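Local coordinates for thioesterase (Pseudomonas aeruginosa, PDB 3QY3), which is a hotdog-fold thioesterase that probably hydrolyses the thioester bond of fatty acyl-CoA substrates, at residues A75-T86 with G128-H139. Residues are numbered along the deposited sequence; the frame is centred on the assembly and turned at random. Where two conformers were deposited one is given.
Sequences AEGPVVLQSLHT and GEGHCKLVWVRH
Q82 OE1 accepts a hydrogen bond from H131 NE2 on the face carrying V79, Q82, L84 and H131 of two antiparallel strands, 76-86 and 128-138, of the curled hotdog-fold sheet. H131 NE2 reaches it at 3.1 Å in the planes of both ring and amide, on a lone pair; in the conformer given, K133 NZ is a second donor to Q82 OE1, at 3.2 Å from above the amide plane. With CG anti to the backbone N (chi1 -175°) and the chain extended, Q82 runs alongside K133, pointing the same way. The other end of this amide, NE2, binds T86 OG1 of the second subunit, whose own strand continues the sheet beyond 82-86; the H131 and T86 bonds, one at each end of the amide, would together fix its rotation at this interface. L84 lays CB over one face of the H131 ring, 3.9 Å from its centroid.

Between V80 and Q82 a classic beta bulge shifts the register: L81 and Q82 both face K133, whose carbonyl O takes L81 N at 2.8 Å and, weakly, Q82 N. On the face turned to helix 51-66, V80 CG2 meets L134 CD2 at 3.8 Å. Farther along, P78 CB sits over the six-membered ring of W136, 3.6 Å from its centroid, a CH-pi contact; the proline also touches F64 of that helix. At the far end, E76 OE2 and R138 NH2 form a salt bridge of 2.9 Å, carboxylate and guanidinium planes 35° apart, with E76 CG over one guanidinium face. On the face of Q82, V79 CG2 meets the edge of the H139 ring, 3.6 Å from CE1.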
loop_
_atom_site.group_PDB
_atom_site.type_symbol
_atom_site.label_atom_id
_atom_site.label_comp_id
_atom_site.label_asym_id
_atom_site.label_seq_id
_atom_site.Cartn_x
_atom_site.Cartn_y
_atom_site.Cartn_z
ATOM N N ALA A 75 12.216 -19.786 13.476
ATOM C CA ALA A 75 11.617 -19.997 14.793
ATOM C C ALA A 75 11.888 -18.836 15.729
ATOM O O ALA A 75 11.126 -18.602 16.652
ATOM C CB ALA A 75 12.159 -21.306 15.420
ATOM N N GLU A 76 13.010 -18.151 15.503
ATOM C CA GLU A 76 13.381 -16.977 16.288
ATOM C C GLU A 76 13.804 -15.853 15.351
ATOM O O GLU A 76 14.495 -16.085 14.343
ATOM C CB GLU A 76 14.575 -17.249 17.226
ATOM C CG GLU A 76 14.778 -18.642 17.695
ATOM C CD GLU A 76 16.177 -18.855 18.258
ATOM O OE1 GLU A 76 16.697 -17.979 18.997
ATOM O OE2 GLU A 76 16.771 -19.911 17.952
ATOM N N GLY A 77 13.450 -14.626 15.707
ATOM C CA GLY A 77 13.994 -13.476 14.982
ATOM C C GLY A 77 13.515 -12.143 15.531
ATOM O O GLY A 77 12.816 -12.093 16.555
ATOM N N PRO A 78 13.895 -11.057 14.847
ATOM C CA PRO A 78 13.642 -9.716 15.367
ATOM C C PRO A 78 12.183 -9.317 15.184
ATOM O O PRO A 78 11.564 -9.602 14.145
ATOM C CB PRO A 78 14.576 -8.835 14.542
ATOM C CG PRO A 78 14.720 -9.586 13.213
ATOM C CD PRO A 78 14.611 -11.050 13.552
ATOM N N VAL A 79 11.640 -8.677 16.212
ATOM C CA VAL A 79 10.304 -8.130 16.177
ATOM C C VAL A 79 10.399 -6.640 16.514
ATOM O O VAL A 79 11.136 -6.262 17.426
ATOM C CB VAL A 79 9.385 -8.875 17.187
ATOM C CG1 VAL A 79 8.016 -8.258 17.211
ATOM C CG2 VAL A 79 9.277 -10.316 16.768
ATOM N N VAL A 80 9.708 -5.811 15.735
ATOM C CA VAL A 80 9.638 -4.399 16.030
ATOM C C VAL A 80 8.755 -4.118 17.292
ATOM O O VAL A 80 7.569 -4.420 17.322
ATOM C CB VAL A 80 9.145 -3.597 14.812
ATOM C CG1 VAL A 80 9.046 -2.144 15.183
ATOM C CG2 VAL A 80 10.111 -3.776 13.612
ATOM N N LEU A 81 9.359 -3.500 18.306
ATOM C CA LEU A 81 8.641 -3.109 19.503
ATOM C C LEU A 81 8.151 -1.668 19.382
ATOM O O LEU A 81 7.098 -1.324 19.904
ATOM C CB LEU A 81 9.557 -3.201 20.740
ATOM C CG LEU A 81 9.031 -2.716 22.097
ATOM C CD1 LEU A 81 7.695 -3.360 22.428
ATOM C CD2 LEU A 81 10.067 -2.998 23.242
ATOM N N GLN A 82 8.980 -0.817 18.799
ATOM C CA GLN A 82 8.672 0.590 18.742
ATOM C C GLN A 82 9.301 1.274 17.525
ATOM O O GLN A 82 10.452 0.984 17.146
ATOM C CB GLN A 82 9.129 1.253 20.025
ATOM C CG GLN A 82 8.734 2.721 20.084
ATOM C CD GLN A 82 9.232 3.345 21.348
ATOM O OE1 GLN A 82 10.336 3.881 21.355
ATOM N NE2 GLN A 82 8.448 3.269 22.416
ATOM N N SER A 83 8.550 2.206 16.945
ATOM C CA SER A 83 9.048 3.020 15.857
ATOM C C SER A 83 8.852 4.453 16.170
ATOM O O SER A 83 7.745 4.819 16.553
ATOM C CB SER A 83 8.218 2.755 14.560
ATOM O OG SER A 83 8.475 1.401 14.068
ATOM N N LEU A 84 9.894 5.255 15.960
ATOM C CA LEU A 84 9.815 6.683 16.108
ATOM C C LEU A 84 10.378 7.300 14.857
ATOM O O LEU A 84 11.438 6.919 14.382
ATOM C CB LEU A 84 10.628 7.163 17.305
ATOM C CG LEU A 84 10.829 8.705 17.385
ATOM C CD1 LEU A 84 9.627 9.343 17.854
ATOM C CD2 LEU A 84 12.037 9.102 18.320
ATOM N N HIS A 85 9.644 8.260 14.281
ATOM C CA HIS A 85 10.133 8.945 13.145
ATOM C C HIS A 85 9.741 10.402 13.179
ATOM O O HIS A 85 8.559 10.709 13.363
ATOM C CB HIS A 85 9.620 8.318 11.829
ATOM C CG HIS A 85 10.223 8.932 10.605
ATOM N ND1 HIS A 85 11.453 8.579 10.137
ATOM C CD2 HIS A 85 9.721 9.801 9.705
ATOM C CE1 HIS A 85 11.738 9.298 9.076
ATOM N NE2 HIS A 85 10.675 10.009 8.768
ATOM N N THR A 86 10.723 11.261 12.954
ATOM C CA THR A 86 10.536 12.680 12.810
ATOM C C THR A 86 10.670 13.088 11.342
ATOM O O THR A 86 11.680 12.767 10.706
ATOM C CB THR A 86 11.579 13.455 13.643
ATOM O OG1 THR A 86 11.421 13.053 14.989
ATOM C CG2 THR A 86 11.349 14.945 13.550
ATOM N N GLY A 128 14.327 12.910 7.279
ATOM C CA GLY A 128 13.682 12.371 8.474
ATOM C C GLY A 128 14.688 11.562 9.285
ATOM O O GLY A 128 15.780 11.276 8.811
ATOM N N GLU A 129 14.375 11.311 10.536
ATOM C CA GLU A 129 15.271 10.576 11.430
ATOM C C GLU A 129 14.462 9.986 12.553
ATOM O O GLU A 129 13.425 10.481 12.933
ATOM C CB GLU A 129 16.394 11.465 12.011
ATOM C CG GLU A 129 15.877 12.696 12.696
ATOM C CD GLU A 129 17.001 13.621 13.310
ATOM O OE1 GLU A 129 18.125 13.670 12.782
ATOM O OE2 GLU A 129 16.697 14.288 14.310
ATOM N N GLY A 130 14.980 8.972 13.163
ATOM C CA GLY A 130 14.309 8.380 14.281
ATOM C C GLY A 130 15.008 7.090 14.727
ATOM O O GLY A 130 16.230 6.927 14.590
ATOM N N HIS A 131 14.215 6.140 15.190
ATOM C CA HIS A 131 14.763 4.844 15.589
ATOM C C HIS A 131 13.669 3.777 15.516
ATOM O O HIS A 131 12.452 4.117 15.436
ATOM C CB HIS A 131 15.376 4.892 17.011
ATOM C CG HIS A 131 14.350 4.950 18.087
ATOM N ND1 HIS A 131 14.217 6.037 18.910
ATOM C CD2 HIS A 131 13.349 4.087 18.431
ATOM C CE1 HIS A 131 13.224 5.825 19.752
ATOM N NE2 HIS A 131 12.655 4.671 19.462
ATOM N N CYS A 132 14.138 2.512 15.556
ATOM C CA CYS A 132 13.325 1.315 15.618
ATOM C C CYS A 132 13.927 0.423 16.710
ATOM O O CYS A 132 15.124 0.001 16.582
ATOM C CB CYS A 132 13.358 0.616 14.233
ATOM S SG CYS A 132 12.349 -0.820 14.018
ATOM N N LYS A 133 13.149 0.129 17.739
ATOM C CA LYS A 133 13.585 -0.792 18.775
ATOM C C LYS A 133 13.151 -2.184 18.389
ATOM O O LYS A 133 11.974 -2.402 18.178
ATOM C CB LYS A 133 12.965 -0.411 20.107
ATOM C CG LYS A 133 13.247 1.031 20.516
ATOM C CD LYS A 133 12.715 1.319 21.934
ATOM C CE LYS A 133 13.362 2.582 22.534
ATOM N NZ LYS A 133 12.514 3.276 23.565
ATOM N N LEU A 134 14.108 -3.103 18.297
ATOM C CA LEU A 134 13.858 -4.467 17.955
ATOM C C LEU A 134 14.131 -5.315 19.186
ATOM O O LEU A 134 15.035 -5.018 19.976
ATOM C CB LEU A 134 14.824 -4.908 16.827
ATOM C CG LEU A 134 14.881 -4.110 15.508
ATOM C CD1 LEU A 134 16.239 -4.452 14.847
ATOM C CD2 LEU A 134 13.681 -4.508 14.655
ATOM N N VAL A 135 13.336 -6.364 19.321
ATOM C CA VAL A 135 13.547 -7.373 20.341
ATOM C C VAL A 135 13.593 -8.741 19.627
ATOM O O VAL A 135 12.793 -8.999 18.713
ATOM C CB VAL A 135 12.440 -7.306 21.448
ATOM C CG1 VAL A 135 12.457 -5.955 22.199
ATOM C CG2 VAL A 135 11.027 -7.536 20.875
ATOM N N TRP A 136 14.533 -9.608 20.011
ATOM C CA TRP A 136 14.583 -10.950 19.430
ATOM C C TRP A 136 13.700 -11.821 20.308
ATOM O O TRP A 136 13.814 -11.787 21.529
ATOM C CB TRP A 136 16.010 -11.505 19.350
ATOM C CG TRP A 136 16.611 -11.294 17.986
ATOM C CD1 TRP A 136 16.813 -12.250 17.004
ATOM C CD2 TRP A 136 17.039 -10.047 17.430
ATOM N NE1 TRP A 136 17.308 -11.639 15.853
ATOM C CE2 TRP A 136 17.487 -10.299 16.110
ATOM C CE3 TRP A 136 17.121 -8.729 17.932
ATOM C CZ2 TRP A 136 18.009 -9.280 15.289
ATOM C CZ3 TRP A 136 17.604 -7.713 17.084
ATOM C CH2 TRP A 136 18.029 -7.997 15.789
ATOM N N VAL A 137 12.828 -12.572 19.656
ATOM C CA VAL A 137 11.828 -13.390 20.291
ATOM C C VAL A 137 11.727 -14.772 19.592
ATOM O O VAL A 137 11.877 -14.912 18.368
ATOM C CB VAL A 137 10.441 -12.714 20.253
ATOM C CG1 VAL A 137 9.448 -13.508 21.086
ATOM C CG2 VAL A 137 10.497 -11.242 20.716
ATOM N N ARG A 138 11.498 -15.821 20.378
ATOM C CA ARG A 138 11.077 -17.079 19.785
ATOM C C ARG A 138 9.569 -16.955 19.575
ATOM O O ARG A 138 8.832 -16.772 20.544
ATOM C CB ARG A 138 11.409 -18.248 20.700
ATOM C CG ARG A 138 11.056 -19.571 20.069
ATOM C CD ARG A 138 11.773 -20.686 20.804
ATOM N NE ARG A 138 13.153 -20.840 20.333
ATOM C CZ ARG A 138 13.544 -21.709 19.398
ATOM N NH1 ARG A 138 12.672 -22.527 18.802
ATOM N NH2 ARG A 138 14.826 -21.771 19.053
ATOM N N HIS A 139 9.109 -17.066 18.332
ATOM C CA HIS A 139 7.758 -16.609 17.979
ATOM C C HIS A 139 6.652 -17.497 18.512
ATOM O O HIS A 139 5.670 -16.993 19.068
ATOM C CB HIS A 139 7.612 -16.486 16.469
ATOM C CG HIS A 139 8.603 -15.559 15.838
ATOM N ND1 HIS A 139 8.819 -14.275 16.291
ATOM C CD2 HIS A 139 9.423 -15.728 14.772
ATOM C CE1 HIS A 139 9.730 -13.694 15.530
ATOM N NE2 HIS A 139 10.115 -14.555 14.602
HETATM O O HOH W 1 13.213 11.284 15.954
#